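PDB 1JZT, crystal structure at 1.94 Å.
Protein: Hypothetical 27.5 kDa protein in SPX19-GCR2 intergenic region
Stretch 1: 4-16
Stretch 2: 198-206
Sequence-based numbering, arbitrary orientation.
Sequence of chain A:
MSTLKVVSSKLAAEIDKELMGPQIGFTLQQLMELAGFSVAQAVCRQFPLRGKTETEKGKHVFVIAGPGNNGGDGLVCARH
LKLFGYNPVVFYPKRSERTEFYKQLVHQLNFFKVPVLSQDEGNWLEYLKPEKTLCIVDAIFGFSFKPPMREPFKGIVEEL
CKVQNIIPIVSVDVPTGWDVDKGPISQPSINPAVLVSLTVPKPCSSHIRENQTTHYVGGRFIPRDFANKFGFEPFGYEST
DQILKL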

# COMPACT_ATOMS: atom_id res chain seq x y z
N LEU A 4 -5.41 -14.70 13.35
CA LEU A 4 -6.22 -13.81 12.49
C LEU A 4 -6.94 -12.75 13.32
O LEU A 4 -8.17 -12.68 13.35
N LYS A 5 -6.15 -11.92 14.01
CA LYS A 5 -6.68 -10.85 14.85
C LYS A 5 -6.73 -9.56 14.03
O LYS A 5 -5.81 -9.26 13.26
CB LYS A 5 -5.79 -10.69 16.08
CG LYS A 5 -6.37 -9.87 17.23
N VAL A 6 -7.81 -8.80 14.19
CA VAL A 6 -7.97 -7.56 13.44
C VAL A 6 -8.48 -6.41 14.30
O VAL A 6 -8.95 -6.62 15.41
CB VAL A 6 -8.96 -7.75 12.26
CG1 VAL A 6 -8.40 -8.74 11.26
CG2 VAL A 6 -10.30 -8.24 12.79
N VAL A 7 -8.37 -5.20 13.77
CA VAL A 7 -8.81 -4.01 14.48
C VAL A 7 -9.76 -3.21 13.59
O VAL A 7 -9.49 -3.00 12.41
CB VAL A 7 -7.60 -3.13 14.87
CG1 VAL A 7 -8.08 -1.82 15.46
CG2 VAL A 7 -6.73 -3.86 15.88
N SER A 8 -10.88 -2.78 14.18
CA SER A 8 -11.89 -2.00 13.47
C SER A 8 -11.31 -0.70 12.92
O SER A 8 -10.31 -0.21 13.43
CB SER A 8 -13.04 -1.66 14.42
OG SER A 8 -12.56 -0.81 15.46
N SER A 9 -11.95 -0.13 11.90
CA SER A 9 -11.47 1.12 11.33
C SER A 9 -11.52 2.22 12.39
O SER A 9 -10.67 3.12 12.41
CB SER A 9 -12.31 1.52 10.11
OG SER A 9 -13.67 1.70 10.46
N LYS A 10 -12.50 2.14 13.28
CA LYS A 10 -12.64 3.13 14.35
C LYS A 10 -11.41 3.13 15.25
O LYS A 10 -10.81 4.18 15.49
CB LYS A 10 -13.89 2.83 15.18
CG LYS A 10 -14.09 3.76 16.37
CD LYS A 10 -15.26 3.31 17.22
CE LYS A 10 -15.47 4.23 18.42
NZ LYS A 10 -15.75 5.63 17.99
N LEU A 11 -11.04 1.96 15.77
CA LEU A 11 -9.86 1.87 16.62
C LEU A 11 -8.59 2.20 15.84
O LEU A 11 -7.65 2.76 16.39
CB LEU A 11 -9.75 0.48 17.24
CG LEU A 11 -10.60 0.21 18.48
CD1 LEU A 11 -12.07 0.43 18.14
CD2 LEU A 11 -10.36 -1.21 18.97
N ALA A 12 -8.57 1.85 14.55
CA ALA A 12 -7.41 2.12 13.71
C ALA A 12 -7.13 3.62 13.68
O ALA A 12 -5.98 4.05 13.72
CB ALA A 12 -7.66 1.60 12.30
N ALA A 13 -8.20 4.41 13.62
CA ALA A 13 -8.08 5.86 13.61
C ALA A 13 -7.59 6.34 14.97
O ALA A 13 -6.79 7.27 15.05
CB ALA A 13 -9.43 6.49 13.27
N GLU A 14 -8.06 5.70 16.03
CA GLU A 14 -7.66 6.05 17.39
C GLU A 14 -6.18 5.73 17.59
O GLU A 14 -5.45 6.49 18.22
CB GLU A 14 -8.50 5.26 18.40
CG GLU A 14 -9.91 5.82 18.60
CD GLU A 14 -10.80 4.88 19.40
OE1 GLU A 14 -10.34 4.33 20.42
OE2 GLU A 14 -11.97 4.70 19.00
N ILE A 15 -5.74 4.59 17.05
CA ILE A 15 -4.34 4.20 17.18
C ILE A 15 -3.45 5.26 16.54
O ILE A 15 -2.52 5.77 17.17
CB ILE A 15 -4.08 2.84 16.51
CG1 ILE A 15 -4.72 1.72 17.35
CG2 ILE A 15 -2.58 2.61 16.34
CD1 ILE A 15 -4.66 0.34 16.72
N ASP A 16 -3.73 5.58 15.29
CA ASP A 16 -2.96 6.59 14.57
C ASP A 16 -2.94 7.91 15.31
O ASP A 16 -1.91 8.57 15.40
CB ASP A 16 -3.54 6.80 13.17
CG ASP A 16 -2.78 6.04 12.11
OD1 ASP A 16 -2.30 4.93 12.41
OD2 ASP A 16 -2.69 6.55 10.98
N LEU A 198 -1.15 -2.54 7.26
CA LEU A 198 -0.22 -1.67 7.96
C LEU A 198 -0.65 -1.48 9.41
O LEU A 198 -1.82 -1.25 9.71
CB LEU A 198 -0.13 -0.31 7.24
CG LEU A 198 0.47 -0.35 5.83
CD1 LEU A 198 0.44 1.04 5.22
CD2 LEU A 198 1.90 -0.87 5.90
N THR A 199 0.33 -1.61 10.31
CA THR A 199 0.14 -1.49 11.76
C THR A 199 -0.57 -2.74 12.27
O THR A 199 -0.02 -3.50 13.08
CB THR A 199 -0.68 -0.23 12.14
OG1 THR A 199 -0.01 0.95 11.65
CG2 THR A 199 -0.83 -0.11 13.64
N VAL A 200 -1.79 -2.95 11.79
CA VAL A 200 -2.59 -4.11 12.17
C VAL A 200 -3.67 -4.26 11.10
O VAL A 200 -4.18 -3.28 10.59
CB VAL A 200 -3.23 -3.90 13.58
CG1 VAL A 200 -4.09 -2.65 13.57
CG2 VAL A 200 -4.06 -5.12 13.96
N PRO A 201 -4.00 -5.50 10.72
CA PRO A 201 -5.02 -5.72 9.69
C PRO A 201 -6.39 -5.23 10.14
O PRO A 201 -6.72 -5.27 11.32
CB PRO A 201 -4.98 -7.23 9.49
CG PRO A 201 -3.56 -7.59 9.82
CD PRO A 201 -3.34 -6.77 11.07
N LYS A 202 -7.17 -4.77 9.17
CA LYS A 202 -8.53 -4.30 9.43
C LYS A 202 -9.49 -5.47 9.16
O LYS A 202 -9.11 -6.45 8.51
CB LYS A 202 -8.86 -3.12 8.52
CG LYS A 202 -8.63 -1.75 9.16
CD LYS A 202 -7.20 -1.59 9.69
CE LYS A 202 -6.21 -1.39 8.55
NZ LYS A 202 -4.84 -1.06 9.06
N PRO A 203 -10.74 -5.37 9.64
CA PRO A 203 -11.75 -6.41 9.47
C PRO A 203 -11.92 -6.94 8.05
O PRO A 203 -12.14 -8.13 7.85
CB PRO A 203 -13.02 -5.75 9.99
CG PRO A 203 -12.49 -4.85 11.07
CD PRO A 203 -11.31 -4.22 10.38
N CYS A 204 -11.81 -6.06 7.06
CA CYS A 204 -11.98 -6.48 5.67
C CYS A 204 -10.93 -7.52 5.24
O CYS A 204 -11.16 -8.28 4.30
CB CYS A 204 -11.94 -5.28 4.73
SG CYS A 204 -10.34 -4.45 4.60
N SER A 205 -9.79 -7.55 5.93
CA SER A 205 -8.72 -8.49 5.60
C SER A 205 -9.15 -9.96 5.74
O SER A 205 -8.57 -10.84 5.12
CB SER A 205 -7.48 -8.24 6.47
OG SER A 205 -7.73 -8.54 7.83
N SER A 206 -10.15 -10.21 6.57
CA SER A 206 -10.62 -11.58 6.77
C SER A 206 -11.45 -12.07 5.58
O SER A 206 -11.96 -13.19 5.59
CB SER A 206 -11.47 -11.66 8.04
OG SER A 206 -12.69 -10.96 7.86

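Residues 4-16 and 198-206, whose touching residues are at least 184 positions apart in sequence, bury 470 Å² between them, about half of it on Val-6, Val-7, Val-200 and Pro-203. Val-6 has the largest share, 69 Å². Its CB points toward the other stretch, and in the m rotamer CG1 lies 4.1 Å from Pro-201 CB and 3.5 Å from Ser-205 OG, while CG2 lies 4.4 Å from Pro-203 CG. Although it faces this methyl, Ser-205 OG is satisfied, donating a hydrogen bond to Lys-202 O (2.6 Å).

At Val-7 the backbone makes the one hydrogen bond across the contact, from Val-7 N to Pro-201 O (3.0 Å, 161°). Val-7 O receives no conventional hydrogen bond: it faces Lys-202 CA at 3.4 Å in a well-aligned CA-H...O contact, and Pro-203 CD at 3.0 Å. Proline, which lacks an amide hydrogen, presents its ring carbons here instead. The Val-7 side chain is buried, with CG2 packed 3.5 Å from Val-200 CG2.

Val-200 also reaches the helix, its CG1 4.4 Å from Ile-15 CD1. Small Ala-12 leaves CB 4.1 Å from Lys-202 CD, part of an aliphatic chain whose NZ bonds back to Val-200 O (2.8 Å). Ser-8 OG caps the helix by accepting from Leu-11 N (3.2 Å).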